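PDB 4I2U: glutaredoxin from Chlorella sorokiniana, which binds glutathione in a thioredoxin fold and probably uses it in thiol-disulfide exchange, serving redox homeostasis of the cell. Local coordinates for residues T23-P26 and Y27-K30; Q59-L62 and L63-T66; T87-L90 and A91-G94; K95-V98 and M99-A103. All blocks are in the same frame, centred on the assembly; numbering follows the deposited sequence.

Contact 1: residues T23-P26 and Y27-K30; sequences TYCP and YCVK. With GSH (glutathione), chain B.
Cys25 and Cys28 meet at the first turn of helix 26-36, their SG atoms 3.6 Å apart, in van der Waals contact and not joined by a disulfide. Cys25 takes the N-cap position, and its SG accepts the backbone N-H of Cys28, N to SG 3.3 Å, at an angle of 157°. The torsion behind this sets SG opposite the backbone N of Cys25 (chi1 167°), which turns the sulfur to that N-H. The same Cys25 SG lies 3.6 Å from SG2 of glutathione, so two protein sulfurs and the ligand thiol stand in a row. The sequence Cys-Pro-Tyr-Cys is the CxxC motif at a helix start, as in dithiol glutaredoxins and other members of the thioredoxin fold, here in the reduced form. Between the cysteines, Tyr27 forms a wall of the glutathione pocket. Its CB rests on Cys25 SG at 3.6 Å, and the sulfur stays at the ring edge, near the ring plane. CG turns to CB1 of the ligand; CD1 comes 3.4 Å from the carboxylate O11, while CD2 lies between CB1 and Pro26 CG. CE1 faces O11 and N1 of the glutathione, and CE2 and CZ again meet CB1, which sits 3.6 Å above the ring, over its centre, as in a CH-pi contact. Pro72 and Asp85 also touch this tyrosine. Backbone bonds close the turn: Val29 N to Cys25 O at 3.0 Å and Lys30 N to Pro26 O at 2.9 Å. Lys30 leads its NZ away to a salt bridge with Asp85.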
loop_
_atom_site.group_PDB
_atom_site.type_symbol
_atom_site.label_atom_id
_atom_site.label_comp_id
_atom_site.label_asym_id
_atom_site.label_seq_id
_atom_site.Cartn_x
_atom_site.Cartn_y
_atom_site.Cartn_z
ATOM N N THR A 23 -11.238 3.799 5.043
ATOM C CA THR A 23 -11.340 3.284 6.413
ATOM C C THR A 23 -12.327 2.139 6.564
ATOM O O THR A 23 -12.149 1.263 7.404
ATOM C CB THR A 23 -11.713 4.383 7.420
ATOM O OG1 THR A 23 -12.959 4.968 7.065
ATOM C CG2 THR A 23 -10.623 5.445 7.486
ATOM N N TYR A 24 -13.367 2.145 5.745
ATOM C CA TYR A 24 -14.503 1.244 5.869
ATOM C C TYR A 24 -14.397 -0.025 5.025
ATOM O O TYR A 24 -15.264 -0.894 5.107
ATOM C CB TYR A 24 -15.770 1.985 5.461
ATOM C CG TYR A 24 -15.749 2.600 4.077
ATOM C CD1 TYR A 24 -15.810 1.809 2.940
ATOM C CD2 TYR A 24 -15.686 3.986 3.905
ATOM C CE1 TYR A 24 -15.823 2.360 1.663
ATOM C CE2 TYR A 24 -15.688 4.542 2.632
ATOM C CZ TYR A 24 -15.774 3.714 1.527
ATOM O OH TYR A 24 -15.846 4.213 0.249
ATOM N N CYS A 25 -13.341 -0.129 4.221
ATOM C CA CYS A 25 -13.226 -1.212 3.249
ATOM C C CYS A 25 -12.555 -2.458 3.831
ATOM O O CYS A 25 -11.457 -2.372 4.372
ATOM C CB CYS A 25 -12.415 -0.714 2.059
ATOM S SG CYS A 25 -11.861 -2.012 0.915
ATOM N N PRO A 26 -13.210 -3.622 3.710
ATOM C CA PRO A 26 -12.614 -4.837 4.275
ATOM C C PRO A 26 -11.374 -5.317 3.537
ATOM O O PRO A 26 -10.554 -6.017 4.111
ATOM C CB PRO A 26 -13.740 -5.868 4.166
ATOM C CG PRO A 26 -14.574 -5.378 2.988
ATOM C CD PRO A 26 -14.543 -3.885 3.119
ATOM N N TYR A 27 -11.225 -4.940 2.274
ATOM C CA TYR A 27 -10.017 -5.296 1.528
ATOM C C TYR A 27 -8.843 -4.469 2.019
ATOM O O TYR A 27 -7.715 -4.970 2.081
ATOM C CB TYR A 27 -10.251 -5.161 0.017
ATOM C CG TYR A 27 -11.228 -6.208 -0.455
ATOM C CD1 TYR A 27 -10.792 -7.475 -0.798
ATOM C CD2 TYR A 27 -12.585 -5.953 -0.503
ATOM C CE1 TYR A 27 -11.666 -8.458 -1.194
ATOM C CE2 TYR A 27 -13.470 -6.936 -0.898
ATOM C CZ TYR A 27 -13.012 -8.179 -1.245
ATOM O OH TYR A 27 -13.916 -9.131 -1.630
ATOM N N CYS A 28 -9.097 -3.218 2.369
ATOM C CA CYS A 28 -8.089 -2.370 2.987
ATOM C C CYS A 28 -7.695 -2.910 4.351
ATOM O O CYS A 28 -6.505 -2.995 4.673
ATOM C CB CYS A 28 -8.597 -0.927 3.084
ATOM S SG CYS A 28 -8.822 -0.190 1.464
ATOM N N VAL A 29 -8.681 -3.310 5.149
ATOM C CA VAL A 29 -8.391 -3.933 6.445
ATOM C C VAL A 29 -7.546 -5.189 6.246
ATOM O O VAL A 29 -6.572 -5.425 6.966
ATOM C CB VAL A 29 -9.706 -4.280 7.186
ATOM C CG1 VAL A 29 -9.424 -5.106 8.421
ATOM C CG2 VAL A 29 -10.449 -3.003 7.551
ATOM N N LYS A 30 -7.918 -6.012 5.276
ATOM C CA LYS A 30 -7.175 -7.246 5.005
ATOM C C LYS A 30 -5.718 -6.948 4.610
ATOM O O LYS A 30 -4.791 -7.622 5.059
ATOM C CB LYS A 30 -7.884 -8.008 3.884
ATOM C CG LYS A 30 -7.227 -9.293 3.438
ATOM C CD LYS A 30 -7.945 -9.867 2.200
ATOM C CE LYS A 30 -9.409 -10.183 2.462
ATOM N NZ LYS A 30 -9.917 -11.127 1.408
HETATM N N1 GSH B . -10.549 -7.643 -4.919
HETATM C CA1 GSH B . -10.214 -6.238 -4.640
HETATM C C1 GSH B . -9.040 -6.253 -3.696
HETATM O O11 GSH B . -8.595 -7.361 -3.341
HETATM O O12 GSH B . -8.516 -5.175 -3.315
HETATM C CB1 GSH B . -11.461 -5.548 -4.091
HETATM C CG1 GSH B . -11.272 -4.054 -3.856
HETATM C CD1 GSH B . -12.592 -3.305 -3.922
HETATM O OE1 GSH B . -13.433 -3.543 -4.792
HETATM N N2 GSH B . -12.778 -2.351 -3.029
HETATM C CA2 GSH B . -13.956 -1.478 -3.059
HETATM C C2 GSH B . -13.731 -0.236 -3.890
HETATM O O2 GSH B . -12.605 0.120 -4.202
HETATM C CB2 GSH B . -14.369 -1.097 -1.637
HETATM S SG2 GSH B . -15.023 -2.514 -0.711
HETATM N N3 GSH B . -14.810 0.417 -4.298
HETATM C CA3 GSH B . -14.704 1.526 -5.214
HETATM C C3 GSH B . -14.158 2.796 -4.609
HETATM O O31 GSH B . -14.047 2.930 -3.374
HETATM O O32 GSH B . -13.832 3.682 -5.434
#

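Contact 2: residues Q59-L62 and L63-T66; sequences QDYL and LELT. With GSH (glutathione), chain B.
Tyr61 meets Glu64 and Leu65 one turn further along helix 55-66. The apolar part is the ring against leucine: Leu65 CB lies over one face, offset toward the rim, and its CD2 comes 4.0 Å from Tyr61 CE2. At the ring edge, in plane, Glu64 OE1 approaches CD1 to 3.5 Å, carboxylate and ring standing at 90° to each other. Among the polar contacts, Leu62 O is gripped twice by Thr66, by N at 2.8 Å and by OG1 at 2.7 Å, from opposite faces of the carbonyl plane. OG1 can reach back because it sits between the backbone N and the carbonyl carbon of its own residue (chi1 77°). Gln59, extended beyond CG, gives its NE2 to O32 of glutathione at 2.8 Å and 163°, while Lys22 holds its OE1 and Arg69 O also accepts from NE2. Replacing Tyr61 by an alanine would probably uncover Leu65 CB and leave Asp9, which bonds the tyrosine OH, without that partner. The helix packs against helix 3-14, through Tyr61 and Leu62 on Val8 and Leu65 on Ile12, and against strand 73-76, whose Phe75 meets Leu62, Leu65 and Thr66.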
loop_
_atom_site.group_PDB
_atom_site.type_symbol
_atom_site.label_atom_id
_atom_site.label_comp_id
_atom_site.label_asym_id
_atom_site.label_seq_id
_atom_site.Cartn_x
_atom_site.Cartn_y
_atom_site.Cartn_z
ATOM N N GLN A 59 -7.575 8.546 -6.499
ATOM C CA GLN A 59 -7.969 7.295 -7.132
ATOM C C GLN A 59 -7.842 7.366 -8.643
ATOM O O GLN A 59 -7.447 6.383 -9.262
ATOM C CB GLN A 59 -9.394 6.913 -6.772
ATOM C CG GLN A 59 -9.558 6.509 -5.314
ATOM C CD GLN A 59 -10.958 6.002 -5.017
ATOM O OE1 GLN A 59 -11.823 6.744 -4.552
ATOM N NE2 GLN A 59 -11.204 4.735 -5.319
ATOM N N ASP A 60 -8.187 8.508 -9.230
ATOM C CA ASP A 60 -8.029 8.703 -10.670
ATOM C C ASP A 60 -6.574 8.533 -11.086
ATOM O O ASP A 60 -6.286 7.877 -12.088
ATOM C CB ASP A 60 -8.496 10.105 -11.068
ATOM C CG ASP A 60 -9.988 10.267 -11.064
ATOM O OD1 ASP A 60 -10.712 9.249 -11.050
ATOM O OD2 ASP A 60 -10.419 11.444 -11.114
ATOM N N TYR A 61 -5.643 9.114 -10.342
ATOM C CA TYR A 61 -4.250 8.928 -10.687
ATOM C C TYR A 61 -3.839 7.486 -10.462
ATOM O O TYR A 61 -3.049 6.934 -11.230
ATOM C CB TYR A 61 -3.336 9.873 -9.918
ATOM C CG TYR A 61 -1.892 9.635 -10.280
ATOM C CD1 TYR A 61 -1.441 9.780 -11.589
ATOM C CD2 TYR A 61 -0.989 9.214 -9.319
ATOM C CE1 TYR A 61 -0.102 9.526 -11.916
ATOM C CE2 TYR A 61 0.339 8.957 -9.633
ATOM C CZ TYR A 61 0.778 9.118 -10.933
ATOM O OH TYR A 61 2.108 8.899 -11.270
ATOM N N LEU A 62 -4.314 6.852 -9.392
ATOM C CA LEU A 62 -4.007 5.443 -9.188
ATOM C C LEU A 62 -4.473 4.568 -10.354
ATOM O O LEU A 62 -3.815 3.574 -10.694
ATOM C CB LEU A 62 -4.565 4.949 -7.843
ATOM C CG LEU A 62 -3.828 5.524 -6.621
ATOM C CD1 LEU A 62 -4.635 5.346 -5.345
ATOM C CD2 LEU A 62 -2.446 4.870 -6.478
ATOM N N LEU A 63 -5.579 4.934 -10.996
ATOM C CA LEU A 63 -6.005 4.229 -12.201
ATOM C C LEU A 63 -4.928 4.379 -13.285
ATOM O O LEU A 63 -4.538 3.406 -13.960
ATOM C CB LEU A 63 -7.328 4.798 -12.684
ATOM C CG LEU A 63 -7.809 4.353 -14.061
ATOM C CD1 LEU A 63 -7.982 2.846 -14.157
ATOM C CD2 LEU A 63 -9.102 5.069 -14.381
ATOM N N GLU A 64 -4.423 5.597 -13.464
ATOM C CA GLU A 64 -3.374 5.822 -14.447
ATOM C C GLU A 64 -2.105 5.049 -14.121
ATOM O O GLU A 64 -1.477 4.460 -15.017
ATOM C CB GLU A 64 -3.063 7.314 -14.562
ATOM C CG GLU A 64 -4.209 8.165 -15.052
ATOM C CD GLU A 64 -3.790 9.592 -15.208
ATOM O OE1 GLU A 64 -3.753 10.313 -14.203
ATOM O OE2 GLU A 64 -3.457 9.998 -16.338
ATOM N N LEU A 65 -1.690 5.037 -12.867
ATOM C CA LEU A 65 -0.413 4.437 -12.505
ATOM C C LEU A 65 -0.487 2.928 -12.427
ATOM O O LEU A 65 0.478 2.251 -12.785
ATOM C CB LEU A 65 0.053 5.009 -11.165
ATOM C CG LEU A 65 1.416 4.531 -10.677
ATOM C CD1 LEU A 65 2.520 4.762 -11.710
ATOM C CD2 LEU A 65 1.741 5.195 -9.335
ATOM N N THR A 66 -1.615 2.395 -11.963
ATOM C CA THR A 66 -1.701 0.970 -11.615
ATOM C C THR A 66 -2.669 0.150 -12.449
ATOM O O THR A 66 -2.583 -1.075 -12.431
ATOM C CB THR A 66 -2.096 0.735 -10.136
ATOM O OG1 THR A 66 -3.509 0.957 -9.961
ATOM C CG2 THR A 66 -1.272 1.609 -9.178
HETATM N N1 GSH B . -10.549 -7.643 -4.919
HETATM C CA1 GSH B . -10.214 -6.238 -4.640
HETATM C C1 GSH B . -9.040 -6.253 -3.696
HETATM O O11 GSH B . -8.595 -7.361 -3.341
HETATM O O12 GSH B . -8.516 -5.175 -3.315
HETATM C CB1 GSH B . -11.461 -5.548 -4.091
HETATM C CG1 GSH B . -11.272 -4.054 -3.856
HETATM C CD1 GSH B . -12.592 -3.305 -3.922
HETATM O OE1 GSH B . -13.433 -3.543 -4.792
HETATM N N2 GSH B . -12.778 -2.351 -3.029
HETATM C CA2 GSH B . -13.956 -1.478 -3.059
HETATM C C2 GSH B . -13.731 -0.236 -3.890
HETATM O O2 GSH B . -12.605 0.120 -4.202
HETATM C CB2 GSH B . -14.369 -1.097 -1.637
HETATM S SG2 GSH B . -15.023 -2.514 -0.711
HETATM N N3 GSH B . -14.810 0.417 -4.298
HETATM C CA3 GSH B . -14.704 1.526 -5.214
HETATM C C3 GSH B . -14.158 2.796 -4.609
HETATM O O31 GSH B . -14.047 2.930 -3.374
HETATM O O32 GSH B . -13.832 3.682 -5.434
#

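Contact 3: residues T87-L90 and A91-G94; sequences TDAL and ARNG
Leu90 and Asn93 lie side by side and point the same way at the end of helix 84-93, with Leu90 CD2 4.1 Å from Asn93 OD1. Three carbonyls are satisfied in the regular helical manner: Thr87 O by Ala91 N at 2.9 Å, Asp88 O by Arg92 N at 3.1 Å, and Ala89 O by Asn93 N at 2.9 Å, the last less straight at 135°. The next bond, Gly94 N to Leu90 O, is weak at 3.4 Å. Asn93 folds its amide back over this turn, CG lying between its own backbone N and carbonyl carbon (chi1 70°). There OD1 and Leu90 O, both acceptors, lie 3.1 Å apart and do not bond each other; each takes an N-H from the next helix, Lys95 N for OD1 and Leu96 N for Leu90 O. Thr87 OG1 is bonded to Gly83 O. Arg92 brings the edge of its guanidinium along Ala89, NH1 3.9 Å from CB. Gly94 has a positive phi, at which a CB would press on the preceding carbonyl oxygen. By taking up the backbone N-H groups of Lys95 and Leu96, the two acceptors tie the start of helix 95-102 to the end of helix 84-93.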
loop_
_atom_site.group_PDB
_atom_site.type_symbol
_atom_site.label_atom_id
_atom_site.label_comp_id
_atom_site.label_asym_id
_atom_site.label_seq_id
_atom_site.Cartn_x
_atom_site.Cartn_y
_atom_site.Cartn_z
ATOM N N THR A 87 -2.321 -8.645 -1.615
ATOM C CA THR A 87 -1.376 -8.410 -0.537
ATOM C C THR A 87 -1.462 -9.537 0.482
ATOM O O THR A 87 -0.432 -10.012 0.989
ATOM C CB THR A 87 -1.627 -7.043 0.119
ATOM O OG1 THR A 87 -1.425 -6.002 -0.842
ATOM C CG2 THR A 87 -0.678 -6.800 1.278
ATOM N N ASP A 88 -2.665 -9.966 0.805
ATOM C CA ASP A 88 -2.849 -11.096 1.699
ATOM C C ASP A 88 -2.211 -12.368 1.138
ATOM O O ASP A 88 -1.549 -13.115 1.862
ATOM C CB ASP A 88 -4.337 -11.310 1.932
ATOM C CG ASP A 88 -4.606 -12.385 2.931
ATOM O OD1 ASP A 88 -4.396 -12.132 4.138
ATOM O OD2 ASP A 88 -5.002 -13.490 2.497
ATOM N N ALA A 89 -2.402 -12.624 -0.147
ATOM C CA ALA A 89 -1.801 -13.795 -0.787
ATOM C C ALA A 89 -0.281 -13.729 -0.748
ATOM O O ALA A 89 0.391 -14.728 -0.474
ATOM C CB ALA A 89 -2.288 -13.910 -2.210
ATOM N N LEU A 90 0.279 -12.557 -1.009
ATOM C CA LEU A 90 1.735 -12.393 -0.978
ATOM C C LEU A 90 2.296 -12.534 0.430
ATOM O O LEU A 90 3.394 -13.028 0.619
ATOM C CB LEU A 90 2.104 -11.039 -1.578
ATOM C CG LEU A 90 1.820 -10.929 -3.068
ATOM C CD1 LEU A 90 1.876 -9.455 -3.439
ATOM C CD2 LEU A 90 2.790 -11.723 -3.911
ATOM N N ALA A 91 1.538 -12.113 1.428
ATOM C CA ALA A 91 1.949 -12.320 2.801
ATOM C C ALA A 91 2.052 -13.803 3.093
ATOM O O ALA A 91 3.011 -14.280 3.708
ATOM C CB ALA A 91 0.967 -11.654 3.754
ATOM N N ARG A 92 1.059 -14.552 2.655
ATOM C CA ARG A 92 1.006 -15.973 2.943
ATOM C C ARG A 92 2.051 -16.767 2.162
ATOM O O ARG A 92 2.526 -17.806 2.633
ATOM C CB ARG A 92 -0.388 -16.493 2.595
ATOM C CG ARG A 92 -0.598 -17.988 2.780
ATOM C CD ARG A 92 -1.985 -18.439 2.297
ATOM N NE ARG A 92 -2.457 -17.660 1.149
ATOM C CZ ARG A 92 -3.304 -18.095 0.221
ATOM N NH1 ARG A 92 -3.654 -17.292 -0.766
ATOM N NH2 ARG A 92 -3.798 -19.327 0.258
ATOM N N ASN A 93 2.372 -16.330 0.946
ATOM C CA ASN A 93 3.197 -17.174 0.086
ATOM C C ASN A 93 4.690 -16.880 0.135
ATOM O O ASN A 93 5.452 -17.556 -0.552
ATOM C CB ASN A 93 2.665 -17.201 -1.358
ATOM C CG ASN A 93 2.852 -15.899 -2.098
ATOM O OD1 ASN A 93 3.680 -15.059 -1.757
ATOM N ND2 ASN A 93 2.058 -15.724 -3.150
ATOM N N GLY A 94 5.115 -15.925 0.959
ATOM C CA GLY A 94 6.525 -15.665 1.159
ATOM C C GLY A 94 7.057 -14.512 0.347
ATOM O O GLY A 94 8.112 -13.963 0.665
#

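Contact 4: residues K95-V98 and M99-A103; sequences KLEV and MLRNA
Arg101 curls back over the preceding turn of helix 95-102 and lays one face of its guanidinium on the backbone there, with Glu97 O over its centre and Val98 N nearer the rim. A bend at chi3 (-68°) turns the guanidinium back over the turn. Arg101 NH1 touches Glu97 CB at 3.6 Å, and its NH2 touches Val98 CG2 at 3.7 Å. Opposite charges lie near each other, Glu97 OE2 and Arg101 NH1 4.1 Å apart, beyond salt-bridge distance, the carboxylate and guanidinium planes turned 68° apart. A serine in place of Arg101 would probably lose the guanidinium cover over Glu97 O and the contact with Val98 CG2, and leave the Glu97 carboxylate without its nearby positive charge. Apolar packing takes another side: Leu96 CG meets Leu100 CD1 at 4.0 Å, and Leu96 CD1 meets Met99 CE at 4.2 Å. Main-chain bonds run from Met99, Leu100, Arg101 and Asn102 to the carbonyls four residues earlier. Leu96, Met99 and Leu100 all rest on Ile76 of strand 73-76, the first two also on Ile81 of strand 79-82: an amphipathic helix, the second of the two that follow the last sheet strand, as in the glutaredoxin form of the thioredoxin fold.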
loop_
_atom_site.group_PDB
_atom_site.type_symbol
_atom_site.label_atom_id
_atom_site.label_comp_id
_atom_site.label_asym_id
_atom_site.label_seq_id
_atom_site.Cartn_x
_atom_site.Cartn_y
_atom_site.Cartn_z
ATOM N N LYS A 95 6.348 -14.118 -0.706
ATOM C CA LYS A 95 6.869 -13.097 -1.608
ATOM C C LYS A 95 6.832 -11.703 -0.995
ATOM O O LYS A 95 7.689 -10.856 -1.295
ATOM C CB LYS A 95 6.111 -13.111 -2.938
ATOM C CG LYS A 95 6.319 -14.357 -3.743
ATOM C CD LYS A 95 5.577 -14.247 -5.067
ATOM C CE LYS A 95 5.625 -15.542 -5.841
ATOM N NZ LYS A 95 6.770 -16.379 -5.414
ATOM N N LEU A 96 5.849 -11.414 -0.155
ATOM C CA LEU A 96 5.809 -10.114 0.486
ATOM C C LEU A 96 7.022 -9.938 1.384
ATOM O O LEU A 96 7.678 -8.891 1.376
ATOM C CB LEU A 96 4.516 -9.942 1.270
ATOM C CG LEU A 96 4.387 -8.588 1.984
ATOM C CD1 LEU A 96 4.450 -7.409 1.009
ATOM C CD2 LEU A 96 3.105 -8.554 2.751
ATOM N N GLU A 97 7.347 -10.958 2.153
ATOM C CA GLU A 97 8.520 -10.891 3.016
ATOM C C GLU A 97 9.785 -10.659 2.207
ATOM O O GLU A 97 10.640 -9.890 2.611
ATOM C CB GLU A 97 8.664 -12.174 3.833
ATOM C CG GLU A 97 7.701 -12.270 4.982
ATOM C CD GLU A 97 7.601 -13.677 5.501
ATOM O OE1 GLU A 97 6.811 -14.467 4.957
ATOM O OE2 GLU A 97 8.337 -14.009 6.454
ATOM N N VAL A 98 9.927 -11.328 1.070
ATOM C CA VAL A 98 11.092 -11.096 0.227
ATOM C C VAL A 98 11.152 -9.627 -0.182
ATOM O O VAL A 98 12.206 -8.996 -0.104
ATOM C CB VAL A 98 11.080 -12.005 -1.034
ATOM C CG1 VAL A 98 12.186 -11.595 -2.025
ATOM C CG2 VAL A 98 11.224 -13.467 -0.636
ATOM N N MET A 99 10.031 -9.072 -0.622
ATOM C CA MET A 99 10.015 -7.665 -1.010
ATOM C C MET A 99 10.340 -6.729 0.133
ATOM O O MET A 99 11.060 -5.737 -0.043
ATOM C CB MET A 99 8.665 -7.291 -1.607
ATOM C CG MET A 99 8.451 -7.933 -2.964
ATOM S SD MET A 99 7.008 -7.375 -3.854
ATOM C CE MET A 99 5.794 -8.123 -2.873
ATOM N N LEU A 100 9.808 -7.019 1.309
ATOM C CA LEU A 100 10.074 -6.172 2.473
ATOM C C LEU A 100 11.532 -6.251 2.903
ATOM O O LEU A 100 12.128 -5.232 3.257
ATOM C CB LEU A 100 9.153 -6.560 3.622
ATOM C CG LEU A 100 7.655 -6.314 3.432
ATOM C CD1 LEU A 100 6.901 -6.902 4.588
ATOM C CD2 LEU A 100 7.327 -4.834 3.316
ATOM N N ARG A 101 12.119 -7.436 2.860
ATOM C CA ARG A 101 13.536 -7.550 3.168
ATOM C C ARG A 101 14.371 -6.799 2.128
ATOM O O ARG A 101 15.314 -6.082 2.471
ATOM C CB ARG A 101 13.966 -9.013 3.245
ATOM C CG ARG A 101 13.448 -9.718 4.483
ATOM C CD ARG A 101 14.118 -11.068 4.761
ATOM N NE ARG A 101 13.758 -12.050 3.746
ATOM C CZ ARG A 101 12.746 -12.919 3.832
ATOM N NH1 ARG A 101 11.970 -13.008 4.908
ATOM N NH2 ARG A 101 12.529 -13.721 2.819
ATOM N N ASN A 102 14.017 -6.922 0.851
ATOM C CA ASN A 102 14.773 -6.220 -0.181
ATOM C C ASN A 102 14.670 -4.705 -0.011
ATOM O O ASN A 102 15.609 -3.966 -0.343
ATOM C CB ASN A 102 14.282 -6.608 -1.574
ATOM C CG ASN A 102 14.676 -8.011 -1.965
ATOM O OD1 ASN A 102 15.542 -8.624 -1.339
ATOM N ND2 ASN A 102 14.033 -8.532 -3.000
ATOM N N ALA A 103 13.538 -4.244 0.507
ATOM C CA ALA A 103 13.301 -2.823 0.721
ATOM C C ALA A 103 13.981 -2.306 1.979
ATOM O O ALA A 103 13.995 -1.102 2.226
ATOM C CB ALA A 103 11.800 -2.552 0.780
#

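Overall arrangement
Contacts 1 and 2 both reach glutathione, from different parts of its pocket: contact 1 faces the ligand sulfur and the carboxylate of its glutamyl end, contact 2 the glycyl carboxylate, and their nearest atoms are about 7 Å apart. Contact 3 joins contact 1 through Lys30 CG and Asp88 CB, 3.8 Å apart, and its Thr87 side chain is about 8 Å from the ligand. Contacts 3 and 4 follow one another in the chain and also pack together, Leu90 CD2 lying 3.7 Å from Lys95 CB. Contact 4 is remote from the pocket: the side chain of Leu96 lies about 13 Å from glutathione, and the contact sits across the chain's centre from contact 2.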